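Local coordinates for methylated-DNA--protein-cysteine methyltransferase (Thermococcus kodakarensis, PDB 1MGT) that repairs O6-methylguanine and O4-methylthymine in DNA by transferring the methyl group irreversibly to one of its own cysteines, which inactivates the enzyme, at residues A[98-103]-A[137-142]; A[109-114]-A[143-148]; A[23-28]-A[85-90]; A[16-21]-A[61-66]. All coordinates share one frame; numbering follows the deposited sequence.

Interaction 1 (A[98-103]-A[137-142])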
loop_
_atom_site.group_PDB
_atom_site.type_symbol
_atom_site.label_atom_id
_atom_site.label_comp_id
_atom_site.label_asym_id
_atom_site.label_seq_id
_atom_site.Cartn_x
_atom_site.Cartn_y
_atom_site.Cartn_z
ATOM N N GLU A 98 -7.803 6.140 -5.566
ATOM C CA GLU A 98 -8.395 5.606 -6.785
ATOM C C GLU A 98 -7.735 6.206 -8.036
ATOM O O GLU A 98 -7.459 5.453 -8.970
ATOM C CB GLU A 98 -9.896 5.907 -6.816
ATOM C CG GLU A 98 -10.689 5.027 -5.850
ATOM C CD GLU A 98 -12.177 5.325 -5.872
ATOM O OE1 GLU A 98 -12.941 4.407 -5.524
ATOM O OE2 GLU A 98 -12.572 6.460 -6.206
ATOM N N TRP A 99 -7.511 7.514 -8.032
ATOM C CA TRP A 99 -6.899 8.109 -9.264
ATOM C C TRP A 99 -5.543 7.513 -9.519
ATOM O O TRP A 99 -5.156 7.135 -10.632
ATOM C CB TRP A 99 -6.826 9.638 -9.109
ATOM C CG TRP A 99 -6.491 10.303 -10.431
ATOM C CD1 TRP A 99 -7.404 10.773 -11.338
ATOM C CD2 TRP A 99 -5.193 10.538 -10.979
ATOM N NE1 TRP A 99 -6.735 11.309 -12.432
ATOM C CE2 TRP A 99 -5.389 11.176 -12.236
ATOM C CE3 TRP A 99 -3.896 10.305 -10.549
ATOM C CZ2 TRP A 99 -4.319 11.560 -13.050
ATOM C CZ3 TRP A 99 -2.826 10.678 -11.355
ATOM C CH2 TRP A 99 -3.067 11.314 -12.586
ATOM N N LEU A 100 -4.739 7.423 -8.452
ATOM C CA LEU A 100 -3.402 6.858 -8.525
ATOM C C LEU A 100 -3.432 5.428 -9.035
ATOM O O LEU A 100 -2.644 5.008 -9.905
ATOM C CB LEU A 100 -2.797 6.907 -7.101
ATOM C CG LEU A 100 -1.401 6.349 -6.937
ATOM C CD1 LEU A 100 -0.411 7.198 -7.778
ATOM C CD2 LEU A 100 -0.987 6.354 -5.466
ATOM N N THR A 101 -4.349 4.611 -8.494
ATOM C CA THR A 101 -4.438 3.223 -8.887
ATOM C C THR A 101 -4.885 3.011 -10.317
ATOM O O THR A 101 -4.410 2.107 -11.010
ATOM C CB THR A 101 -5.417 2.475 -7.920
ATOM O OG1 THR A 101 -4.895 2.676 -6.571
ATOM C CG2 THR A 101 -5.394 0.986 -8.207
ATOM N N LYS A 102 -5.817 3.833 -10.791
ATOM C CA LYS A 102 -6.315 3.667 -12.152
ATOM C C LYS A 102 -5.431 4.353 -13.191
ATOM O O LYS A 102 -5.443 3.933 -14.355
ATOM C CB LYS A 102 -7.706 4.340 -12.244
ATOM C CG LYS A 102 -8.805 3.481 -11.614
ATOM C CD LYS A 102 -10.171 4.149 -11.756
ATOM C CE LYS A 102 -11.121 3.557 -10.707
ATOM N NZ LYS A 102 -12.556 3.767 -11.069
ATOM N N ASN A 103 -4.713 5.403 -12.783
ATOM C CA ASN A 103 -3.941 6.106 -13.820
ATOM C C ASN A 103 -2.447 6.025 -13.812
ATOM O O ASN A 103 -1.857 6.327 -14.884
ATOM C CB ASN A 103 -4.355 7.610 -13.722
ATOM C CG ASN A 103 -5.814 7.784 -14.078
ATOM O OD1 ASN A 103 -6.186 7.598 -15.239
ATOM N ND2 ASN A 103 -6.643 8.110 -13.093
ATOM N N ILE A 137 1.358 -1.315 -1.805
ATOM C CA ILE A 137 1.462 -2.272 -2.870
ATOM C C ILE A 137 0.286 -2.147 -3.837
ATOM O O ILE A 137 0.463 -1.752 -5.003
ATOM C CB ILE A 137 1.663 -3.742 -2.494
ATOM C CG1 ILE A 137 2.880 -3.905 -1.561
ATOM C CG2 ILE A 137 1.838 -4.620 -3.749
ATOM C CD1 ILE A 137 2.892 -5.276 -0.891
ATOM N N VAL A 138 -0.917 -2.447 -3.398
ATOM C CA VAL A 138 -2.101 -2.393 -4.245
ATOM C C VAL A 138 -2.406 -0.950 -4.634
ATOM O O VAL A 138 -2.673 -0.759 -5.837
ATOM C CB VAL A 138 -3.271 -3.142 -3.615
ATOM C CG1 VAL A 138 -2.815 -4.591 -3.320
ATOM C CG2 VAL A 138 -3.684 -2.505 -2.309
ATOM N N VAL A 139 -2.400 -0.020 -3.717
ATOM C CA VAL A 139 -2.608 1.436 -4.077
ATOM C C VAL A 139 -1.141 1.812 -4.219
ATOM O O VAL A 139 -0.357 1.754 -3.244
ATOM C CB VAL A 139 -3.333 2.192 -2.966
ATOM C CG1 VAL A 139 -3.169 3.704 -3.136
ATOM C CG2 VAL A 139 -4.821 1.824 -2.998
ATOM N N PRO A 140 -0.678 2.042 -5.441
ATOM C CA PRO A 140 0.738 2.243 -5.661
ATOM C C PRO A 140 1.398 3.504 -5.296
ATOM O O PRO A 140 2.013 4.184 -6.174
ATOM C CB PRO A 140 0.858 1.841 -7.152
ATOM C CG PRO A 140 -0.376 2.466 -7.730
ATOM C CD PRO A 140 -1.459 2.106 -6.698
ATOM N N CYS A 141 1.460 3.830 -3.988
ATOM C CA CYS A 141 2.096 5.048 -3.530
ATOM C C CYS A 141 3.610 5.008 -3.713
ATOM O O CYS A 141 4.235 6.085 -3.669
ATOM C CB CYS A 141 1.691 5.356 -2.081
ATOM S SG CYS A 141 2.282 4.102 -0.936
ATOM N N HIS A 142 4.183 3.856 -4.017
ATOM C CA HIS A 142 5.630 3.762 -4.257
ATOM C C HIS A 142 5.955 4.406 -5.624
ATOM O O HIS A 142 7.137 4.682 -5.855
ATOM C CB HIS A 142 6.121 2.336 -4.256
ATOM C CG HIS A 142 5.374 1.398 -5.145
ATOM N ND1 HIS A 142 4.111 0.936 -4.803
ATOM C CD2 HIS A 142 5.654 0.832 -6.331
ATOM C CE1 HIS A 142 3.660 0.132 -5.744
ATOM N NE2 HIS A 142 4.603 0.050 -6.699
#
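Leu100 and Pro140 run antiparallel alongside each other, the leucine reaching from helix 91-103 over the backbone of the active-site loop. CG, anti to the backbone N (chi1 179°), heads for the loop, and the CD2 methyl ends 3.7 Å from Pro140 C. The same methyl meets Val139 CG1 at 4.1 Å, while Leu100 CG rests against Pro140 CG. Thr101 crosses the proline at about a right angle: its OG1 stands 3.5 Å from Pro140 CD and close to CA of Val139. A bond to Tyr97 O in its own helix satisfies this hydroxyl, although it faces carbon atoms of the loop. An inverse gamma turn is built round Pro140, closed by Cys141 N and Val139 O at 2.9 Å, and the rigid ring suits the tight bend just before Cys141, the probable methyl acceptor. An alanine in place of Leu100 would probably open a gap beside the Pro140 carbonyl and leave the turn before the cysteine less firmly backed. Met130 of helix 123-131 touches both Leu100 and Cys141, and Val138 packs on Ile27 of strand 24-30, which places the loop between helix 91-103 and the N-terminal sheet.

Interaction 2 (A[109-114]-A[143-148]). With SO4 (sulfate ion), chain B.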
loop_
_atom_site.group_PDB
_atom_site.type_symbol
_atom_site.label_atom_id
_atom_site.label_comp_id
_atom_site.label_asym_id
_atom_site.label_seq_id
_atom_site.Cartn_x
_atom_site.Cartn_y
_atom_site.Cartn_z
ATOM N N VAL A 109 6.110 6.465 -13.077
ATOM C CA VAL A 109 6.087 7.173 -11.807
ATOM C C VAL A 109 5.401 8.529 -12.020
ATOM O O VAL A 109 5.036 8.844 -13.158
ATOM C CB VAL A 109 7.470 7.410 -11.200
ATOM C CG1 VAL A 109 8.210 6.087 -10.911
ATOM C CG2 VAL A 109 8.326 8.278 -12.135
ATOM N N ILE A 110 5.214 9.253 -10.941
ATOM C CA ILE A 110 4.599 10.593 -11.017
ATOM C C ILE A 110 5.132 11.348 -9.811
ATOM O O ILE A 110 5.395 10.743 -8.757
ATOM C CB ILE A 110 3.082 10.559 -11.047
ATOM C CG1 ILE A 110 2.533 11.960 -11.411
ATOM C CG2 ILE A 110 2.531 10.122 -9.672
ATOM C CD1 ILE A 110 1.148 11.907 -12.030
ATOM N N THR A 111 5.366 12.647 -9.923
ATOM C CA THR A 111 5.881 13.384 -8.790
ATOM C C THR A 111 4.744 13.805 -7.879
ATOM O O THR A 111 3.571 13.830 -8.287
ATOM C CB THR A 111 6.657 14.655 -9.238
ATOM O OG1 THR A 111 5.727 15.538 -9.868
ATOM C CG2 THR A 111 7.772 14.263 -10.207
ATOM N N TYR A 112 5.073 14.155 -6.637
ATOM C CA TYR A 112 4.041 14.626 -5.719
ATOM C C TYR A 112 3.351 15.858 -6.365
ATOM O O TYR A 112 2.153 15.984 -6.316
ATOM C CB TYR A 112 4.617 15.129 -4.399
ATOM C CG TYR A 112 5.106 13.991 -3.529
ATOM C CD1 TYR A 112 6.459 13.681 -3.527
ATOM C CD2 TYR A 112 4.238 13.248 -2.747
ATOM C CE1 TYR A 112 6.941 12.650 -2.750
ATOM C CE2 TYR A 112 4.715 12.211 -1.960
ATOM C CZ TYR A 112 6.061 11.925 -1.975
ATOM O OH TYR A 112 6.568 10.898 -1.202
ATOM N N GLY A 113 4.201 16.755 -6.907
ATOM C CA GLY A 113 3.680 17.951 -7.534
ATOM C C GLY A 113 2.756 17.694 -8.708
ATOM O O GLY A 113 1.733 18.389 -8.818
ATOM N N ASP A 114 3.078 16.767 -9.606
ATOM C CA ASP A 114 2.243 16.479 -10.768
ATOM C C ASP A 114 0.950 15.790 -10.354
ATOM O O ASP A 114 -0.107 16.017 -10.933
ATOM C CB ASP A 114 3.000 15.597 -11.784
ATOM C CG ASP A 114 4.140 16.403 -12.431
ATOM O OD1 ASP A 114 4.164 17.633 -12.295
ATOM O OD2 ASP A 114 4.997 15.766 -13.055
ATOM N N ARG A 143 4.954 4.594 -6.465
ATOM C CA ARG A 143 5.186 5.221 -7.790
ATOM C C ARG A 143 5.156 6.743 -7.686
ATOM O O ARG A 143 5.363 7.432 -8.708
ATOM C CB ARG A 143 4.106 4.749 -8.772
ATOM C CG ARG A 143 4.256 3.243 -9.038
ATOM C CD ARG A 143 3.232 2.741 -10.064
ATOM N NE ARG A 143 3.218 1.271 -9.935
ATOM C CZ ARG A 143 2.188 0.489 -10.208
ATOM N NH1 ARG A 143 1.025 0.948 -10.660
ATOM N NH2 ARG A 143 2.345 -0.835 -9.990
ATOM N N VAL A 144 4.914 7.280 -6.509
ATOM C CA VAL A 144 4.889 8.755 -6.341
ATOM C C VAL A 144 6.248 9.154 -5.792
ATOM O O VAL A 144 6.638 8.723 -4.696
ATOM C CB VAL A 144 3.758 9.182 -5.412
ATOM C CG1 VAL A 144 3.731 10.698 -5.269
ATOM C CG2 VAL A 144 2.419 8.636 -5.911
ATOM N N VAL A 145 7.017 9.890 -6.597
ATOM C CA VAL A 145 8.369 10.297 -6.222
ATOM C C VAL A 145 8.557 11.807 -6.147
ATOM O O VAL A 145 7.634 12.571 -6.414
ATOM C CB VAL A 145 9.383 9.749 -7.262
ATOM C CG1 VAL A 145 9.340 8.224 -7.297
ATOM C CG2 VAL A 145 9.038 10.263 -8.674
ATOM N N ALA A 146 9.762 12.239 -5.741
ATOM C CA ALA A 146 10.018 13.695 -5.683
ATOM C C ALA A 146 10.534 14.111 -7.063
ATOM O O ALA A 146 10.936 13.265 -7.850
ATOM C CB ALA A 146 11.034 14.043 -4.614
ATOM N N HIS A 147 10.511 15.420 -7.370
ATOM C CA HIS A 147 11.041 15.812 -8.671
ATOM C C HIS A 147 12.559 15.625 -8.685
ATOM O O HIS A 147 13.103 15.472 -9.768
ATOM C CB HIS A 147 10.712 17.277 -9.000
ATOM C CG HIS A 147 11.531 18.248 -8.205
ATOM N ND1 HIS A 147 11.152 18.726 -6.978
ATOM C CD2 HIS A 147 12.736 18.817 -8.493
ATOM C CE1 HIS A 147 12.091 19.564 -6.537
ATOM N NE2 HIS A 147 13.054 19.623 -7.440
ATOM N N ASP A 148 13.226 15.661 -7.531
ATOM C CA ASP A 148 14.678 15.515 -7.497
ATOM C C ASP A 148 15.180 14.296 -6.757
ATOM O O ASP A 148 16.367 14.243 -6.397
ATOM C CB ASP A 148 15.309 16.788 -6.888
ATOM C CG ASP A 148 14.774 17.093 -5.501
ATOM O OD1 ASP A 148 15.335 18.014 -4.847
ATOM O OD2 ASP A 148 13.799 16.464 -5.041
HETATM S S SO4 B . 7.863 17.465 -5.619
HETATM O O1 SO4 B . 7.575 16.505 -4.462
HETATM O O2 SO4 B . 9.319 17.353 -5.899
HETATM O O3 SO4 B . 7.462 18.809 -5.149
HETATM O O4 SO4 B . 7.080 17.063 -6.804
#
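Tyr112 lays one face of its ring over Val144, whose CG1 methyl sits 3.9 Å from the ring centroid and 21° off the ring normal, a CH-pi contact. The two side chains cross at about a right angle, and Val144 CG1, anti to its backbone N (chi1 -179°), comes nearest to the CD2 side of the ring. The backbones beneath form a small two-stranded parallel sheet, strand 110-111 beside strand 144-145, within the DNA-binding domain that carries the nucleophile. Ile110 N donates to Arg143 O at 2.9 Å, and Ile110 O in turn accepts from Val145 N at 2.8 Å. A third bond, from Tyr112 N to Val145 O, carries the ladder into the first turn of helix 112-118.

Side chains alternate between the sheet's faces. Ile110 and Val144 lie side by side on one, their CG2 methyls in contact; Thr111 and Val145 occupy the other, where Val109 crosses Val145 with CG2 atoms 4.1 Å apart. Branched residues suit such extended backbone. Thr111 is also the N-cap of helix 112-118, its OG1 accepting from Asp114 N at 2.9 Å. Arg143 sends its guanidinium away from the sheet to a salt bridge with Glu167, with further bonds to Val104 O and Asn77.

A sulfate ion, probably from the crystallisation liquor, bridges Gly113 and His147 of the two segments. Gly113 N donates to its O4, where the helix N-terminus would probably favour an anion, and His147 N donates to sulfate O2 in a nearly straight bond, 2.7 Å long with an angle of 169°.

Interaction 3 (A[23-28]-A[85-90])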
loop_
_atom_site.group_PDB
_atom_site.type_symbol
_atom_site.label_atom_id
_atom_site.label_comp_id
_atom_site.label_asym_id
_atom_site.label_seq_id
_atom_site.Cartn_x
_atom_site.Cartn_y
_atom_site.Cartn_z
ATOM N N ARG A 23 -13.885 -7.614 3.702
ATOM C CA ARG A 23 -13.113 -6.975 2.637
ATOM C C ARG A 23 -11.799 -6.532 3.316
ATOM O O ARG A 23 -11.707 -6.582 4.552
ATOM C CB ARG A 23 -13.835 -5.824 1.978
ATOM C CG ARG A 23 -14.749 -6.210 0.813
ATOM C CD ARG A 23 -15.285 -4.935 0.128
ATOM N NE ARG A 23 -15.938 -4.106 1.137
ATOM C CZ ARG A 23 -16.550 -2.944 0.975
ATOM N NH1 ARG A 23 -16.632 -2.363 -0.215
ATOM N NH2 ARG A 23 -17.100 -2.336 2.030
ATOM N N VAL A 24 -10.812 -6.112 2.546
ATOM C CA VAL A 24 -9.538 -5.681 3.118
ATOM C C VAL A 24 -9.605 -4.371 3.856
ATOM O O VAL A 24 -10.114 -3.347 3.420
ATOM C CB VAL A 24 -8.462 -5.640 2.006
ATOM C CG1 VAL A 24 -7.155 -5.073 2.549
ATOM C CG2 VAL A 24 -8.273 -7.010 1.373
ATOM N N GLN A 25 -9.034 -4.344 5.075
ATOM C CA GLN A 25 -8.980 -3.188 5.920
ATOM C C GLN A 25 -7.566 -2.589 5.943
ATOM O O GLN A 25 -7.387 -1.410 6.231
ATOM C CB GLN A 25 -9.334 -3.589 7.382
ATOM C CG GLN A 25 -10.821 -3.970 7.517
ATOM C CD GLN A 25 -11.140 -4.414 8.941
ATOM O OE1 GLN A 25 -10.510 -5.353 9.408
ATOM N NE2 GLN A 25 -12.080 -3.755 9.620
ATOM N N GLY A 26 -6.561 -3.451 5.723
ATOM C CA GLY A 26 -5.190 -2.881 5.771
ATOM C C GLY A 26 -4.188 -3.897 5.274
ATOM O O GLY A 26 -4.396 -5.121 5.344
ATOM N N ILE A 27 -3.075 -3.382 4.740
ATOM C CA ILE A 27 -2.013 -4.243 4.230
ATOM C C ILE A 27 -0.678 -3.689 4.701
ATOM O O ILE A 27 -0.537 -2.467 4.794
ATOM C CB ILE A 27 -1.943 -4.176 2.671
ATOM C CG1 ILE A 27 -3.239 -4.686 2.061
ATOM C CG2 ILE A 27 -0.733 -4.946 2.149
ATOM C CD1 ILE A 27 -3.444 -4.337 0.592
ATOM N N ALA A 28 0.264 -4.587 5.028
ATOM C CA ALA A 28 1.592 -4.147 5.415
ATOM C C ALA A 28 2.582 -5.159 4.799
ATOM O O ALA A 28 2.227 -6.277 4.487
ATOM C CB ALA A 28 1.844 -4.058 6.907
ATOM N N SER A 85 -12.016 -2.301 1.562
ATOM C CA SER A 85 -13.204 -1.798 2.240
ATOM C C SER A 85 -13.287 -0.293 2.317
ATOM O O SER A 85 -14.394 0.253 2.485
ATOM C CB SER A 85 -13.244 -2.335 3.693
ATOM O OG SER A 85 -12.250 -1.615 4.416
ATOM N N PHE A 86 -12.177 0.438 2.255
ATOM C CA PHE A 86 -12.120 1.868 2.404
ATOM C C PHE A 86 -12.581 2.306 3.789
ATOM O O PHE A 86 -12.956 3.462 3.983
ATOM C CB PHE A 86 -12.829 2.692 1.310
ATOM C CG PHE A 86 -11.980 2.621 0.049
ATOM C CD1 PHE A 86 -12.306 1.758 -0.962
ATOM C CD2 PHE A 86 -10.849 3.428 -0.040
ATOM C CE1 PHE A 86 -11.534 1.662 -2.113
ATOM C CE2 PHE A 86 -10.078 3.324 -1.190
ATOM C CZ PHE A 86 -10.409 2.466 -2.200
ATOM N N GLU A 87 -12.550 1.397 4.773
ATOM C CA GLU A 87 -12.929 1.778 6.132
ATOM C C GLU A 87 -11.781 2.621 6.695
ATOM O O GLU A 87 -10.621 2.256 6.472
ATOM C CB GLU A 87 -13.101 0.524 7.021
ATOM C CG GLU A 87 -14.354 -0.271 6.706
ATOM C CD GLU A 87 -14.480 -1.561 7.507
ATOM O OE1 GLU A 87 -13.827 -1.747 8.538
ATOM O OE2 GLU A 87 -15.245 -2.458 7.112
ATOM N N GLY A 88 -12.087 3.727 7.347
ATOM C CA GLY A 88 -11.120 4.632 7.930
ATOM C C GLY A 88 -10.381 5.472 6.854
ATOM O O GLY A 88 -9.292 5.951 7.142
ATOM N N VAL A 89 -10.960 5.594 5.682
ATOM C CA VAL A 89 -10.304 6.392 4.597
ATOM C C VAL A 89 -11.237 7.576 4.320
ATOM O O VAL A 89 -12.447 7.321 4.165
ATOM C CB VAL A 89 -10.073 5.540 3.351
ATOM C CG1 VAL A 89 -9.467 6.350 2.180
ATOM C CG2 VAL A 89 -9.099 4.394 3.653
ATOM N N THR A 90 -10.732 8.785 4.337
ATOM C CA THR A 90 -11.598 9.965 4.072
ATOM C C THR A 90 -11.948 10.034 2.593
ATOM O O THR A 90 -11.309 9.437 1.714
ATOM C CB THR A 90 -10.937 11.278 4.486
ATOM O OG1 THR A 90 -9.818 11.581 3.626
ATOM C CG2 THR A 90 -10.465 11.297 5.929
HETATM O O HOH W 1 -9.540 0.065 5.407
#
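Val24 O accepts two hydrogen bonds from Ser85, which join strand 24-30 to the segment 85-90. Ser85 N approaches Val24 O in the carbonyl plane, on a lone pair, at 2.9 Å; Ser85 OG gives its proton to the same oxygen from above that plane. With chi1 at 74°, OG lies between its own backbone N and carbonyl carbon, a position from which it reaches Val24 O and also accepts from Glu87 N at 3.0 Å, an ST turn. One small side chain is thus donor across the contact and acceptor within its own segment. This leads into the type II beta turn from Phe86 to Val89, with Gly88 at positive phi, on the linker into helix 91-103.

Side chain meets side chain between Gln25 and Glu87. Gln25 NE2 reaches Glu87 OE1 on its syn side at 2.9 Å, the bond in the amide plane but 32° out of the carboxylate plane, and the two flat groups stand 86° apart. The amide nitrogen also binds Ser53 O, which fixes the rotation of the group. A leucine in place of Gln25 would probably leave Glu87 OE1 and Ser53 O without this shared donor. At the backbone, Gln25 and Gly26 form a classic beta bulge opposite Ile19 of the neighbouring strand 12-20.

A water donates to Gln25 O and Glu87 O, 2.7 Å from each.

Van der Waals contact is made by Arg23: Ser85 CA sits over the centre of one guanidinium face, 3.6 Å above the plane of that group.

Interaction 4 (A[16-21]-A[61-66])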
loop_
_atom_site.group_PDB
_atom_site.type_symbol
_atom_site.label_atom_id
_atom_site.label_comp_id
_atom_site.label_asym_id
_atom_site.label_seq_id
_atom_site.Cartn_x
_atom_site.Cartn_y
_atom_site.Cartn_z
ATOM N N ILE A 16 4.059 -10.500 3.870
ATOM C CA ILE A 16 2.889 -9.656 3.612
ATOM C C ILE A 16 1.821 -9.957 4.683
ATOM O O ILE A 16 1.579 -11.134 4.946
ATOM C CB ILE A 16 2.341 -9.901 2.205
ATOM C CG1 ILE A 16 3.344 -9.412 1.126
ATOM C CG2 ILE A 16 1.012 -9.184 1.986
ATOM C CD1 ILE A 16 2.914 -9.852 -0.281
ATOM N N GLY A 17 1.238 -8.896 5.243
ATOM C CA GLY A 17 0.210 -9.100 6.283
ATOM C C GLY A 17 -1.051 -8.384 5.796
ATOM O O GLY A 17 -0.923 -7.286 5.246
ATOM N N VAL A 18 -2.215 -8.987 5.931
ATOM C CA VAL A 18 -3.460 -8.378 5.495
ATOM C C VAL A 18 -4.490 -8.425 6.651
ATOM O O VAL A 18 -4.710 -9.504 7.202
ATOM C CB VAL A 18 -4.063 -9.093 4.274
ATOM C CG1 VAL A 18 -5.358 -8.392 3.829
ATOM C CG2 VAL A 18 -3.090 -9.117 3.084
ATOM N N ILE A 19 -4.972 -7.263 7.013
ATOM C CA ILE A 19 -6.003 -7.151 8.056
ATOM C C ILE A 19 -7.302 -7.155 7.267
ATOM O O ILE A 19 -7.440 -6.389 6.286
ATOM C CB ILE A 19 -5.869 -5.856 8.844
ATOM C CG1 ILE A 19 -4.464 -5.754 9.486
ATOM C CG2 ILE A 19 -6.995 -5.786 9.867
ATOM C CD1 ILE A 19 -4.262 -4.438 10.246
ATOM N N PHE A 20 -8.266 -8.002 7.619
ATOM C CA PHE A 20 -9.492 -8.025 6.829
ATOM C C PHE A 20 -10.687 -8.449 7.690
ATOM O O PHE A 20 -10.503 -9.052 8.749
ATOM C CB PHE A 20 -9.381 -9.032 5.676
ATOM C CG PHE A 20 -9.180 -10.466 6.090
ATOM C CD1 PHE A 20 -10.283 -11.331 6.106
ATOM C CD2 PHE A 20 -7.951 -10.949 6.445
ATOM C CE1 PHE A 20 -10.120 -12.657 6.487
ATOM C CE2 PHE A 20 -7.782 -12.268 6.839
ATOM C CZ PHE A 20 -8.872 -13.134 6.847
ATOM N N SER A 21 -11.844 -8.102 7.207
ATOM C CA SER A 21 -13.115 -8.436 7.877
ATOM C C SER A 21 -14.163 -8.380 6.768
ATOM O O SER A 21 -14.786 -7.312 6.627
ATOM C CB SER A 21 -13.423 -7.361 8.913
ATOM O OG SER A 21 -14.634 -7.663 9.586
ATOM N N SER A 61 -6.159 -17.221 4.742
ATOM C CA SER A 61 -6.908 -16.498 3.719
ATOM C C SER A 61 -6.021 -16.435 2.462
ATOM O O SER A 61 -4.842 -16.751 2.562
ATOM C CB SER A 61 -7.419 -15.157 4.127
ATOM O OG SER A 61 -6.632 -14.075 3.702
ATOM N N ASP A 62 -6.654 -16.091 1.355
ATOM C CA ASP A 62 -5.889 -16.000 0.113
ATOM C C ASP A 62 -5.488 -14.551 -0.164
ATOM O O ASP A 62 -4.877 -14.289 -1.203
ATOM C CB ASP A 62 -6.661 -16.579 -1.061
ATOM C CG ASP A 62 -7.915 -15.847 -1.418
ATOM O OD1 ASP A 62 -8.494 -16.126 -2.505
ATOM O OD2 ASP A 62 -8.386 -14.989 -0.644
ATOM N N TYR A 63 -5.761 -13.629 0.747
ATOM C CA TYR A 63 -5.413 -12.226 0.548
ATOM C C TYR A 63 -3.937 -11.962 0.363
ATOM O O TYR A 63 -3.547 -11.237 -0.587
ATOM C CB TYR A 63 -6.014 -11.341 1.625
ATOM C CG TYR A 63 -7.473 -11.013 1.397
ATOM C CD1 TYR A 63 -8.389 -11.203 2.423
ATOM C CD2 TYR A 63 -7.932 -10.512 0.191
ATOM C CE1 TYR A 63 -9.730 -10.898 2.240
ATOM C CE2 TYR A 63 -9.269 -10.214 0.003
ATOM C CZ TYR A 63 -10.152 -10.404 1.027
ATOM O OH TYR A 63 -11.500 -10.114 0.864
ATOM N N PRO A 64 -3.061 -12.498 1.197
ATOM C CA PRO A 64 -1.629 -12.302 1.046
ATOM C C PRO A 64 -1.161 -12.730 -0.344
ATOM O O PRO A 64 -0.377 -12.024 -0.997
ATOM C CB PRO A 64 -1.011 -13.160 2.141
ATOM C CG PRO A 64 -2.098 -13.120 3.221
ATOM C CD PRO A 64 -3.377 -13.318 2.396
ATOM N N GLU A 65 -1.615 -13.869 -0.839
ATOM C CA GLU A 65 -1.223 -14.324 -2.161
ATOM C C GLU A 65 -1.773 -13.372 -3.238
ATOM O O GLU A 65 -1.087 -13.159 -4.228
ATOM C CB GLU A 65 -1.670 -15.751 -2.451
ATOM C CG GLU A 65 -1.047 -16.282 -3.755
ATOM C CD GLU A 65 -1.599 -17.627 -4.157
ATOM O OE1 GLU A 65 -1.113 -18.203 -5.161
ATOM O OE2 GLU A 65 -2.521 -18.137 -3.483
ATOM N N LYS A 66 -2.970 -12.842 -3.065
ATOM C CA LYS A 66 -3.511 -11.918 -4.097
ATOM C C LYS A 66 -2.662 -10.654 -4.138
ATOM O O LYS A 66 -2.326 -10.151 -5.217
ATOM C CB LYS A 66 -4.954 -11.564 -3.810
ATOM C CG LYS A 66 -5.946 -12.685 -4.103
ATOM C CD LYS A 66 -7.326 -12.186 -3.679
ATOM C CE LYS A 66 -8.422 -13.203 -3.989
ATOM N NZ LYS A 66 -9.706 -12.685 -3.384
#
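Phe20 takes Tyr63 over one face of its ring, with Tyr63 CD1 3.8 Å above the plane and displaced toward the rim, while Val18 O lies in plane at the edge of the phenylalanine. The two rings make an oblique pair, their centroids 5.4 Å apart and their planes at 59°, and it is the CD1-CE1 side of the tyrosine that meets Phe20 CG and CB. A chi1 of 62° sets Phe20 CG between its backbone N and carbonyl carbon, where it meets Tyr63 CD1. At the far end of the ring Phe20 CZ touches Ser61 CB at 3.7 Å.

Ser61 has a second task: its OG accepts from Tyr63 N at 3.1 Å, a capping bond where the chain turns into helix 63-71, and the same oxygen is bonded to Ser3 OG on strand 2-9. A short polar side chain suits this place, because it can cap the helix and still leave room for the phenyl tip.

Back along the strand the contact is aliphatic. Val18 crosses Tyr63 at about a right angle, its CG1 3.7 Å from Tyr63 CB, and its other methyl, CG2, lies 4.1 Å from Pro64 CG. Ile16 follows with CD1 near Pro64 O. Proline fits the first turn of a helix, where its nitrogen needs no hydrogen to give. Ile16, Val18 and Phe20 alternate onto one side of the strand, and Ile16 and Val18 also touch Val67.

Such a row of alternate strand residues facing one helix is characteristic of a helix packed on an antiparallel sheet, here the three-stranded sheet of the N-terminal domain, away from the active-site cysteine.

Overall arrangement
Interactions 1 and 4 are core contacts, buried and almost wholly apolar, whereas interactions 2 and 3 reach the surface. Of these, interaction 2 adds valine and tyrosine packing to its backbone ladder, while interaction 3 is mostly polar. Interactions 3 and 4 share a sheet, since strands 24-30 and 12-20 are neighbours in it, but interaction 4 joins its face to a helix while interaction 3 ties it to the linker before helix 91-103. Interactions 1 and 2 both belong to the DNA-binding domain and meet where Leu100 CD1 packs on Val144 CG2, 3.7 Å apart. Interactions 1 and 3 touch at one of the places where the two halves meet. Interactions 2 and 4 lie farthest apart, their centres about 28 Å from each other.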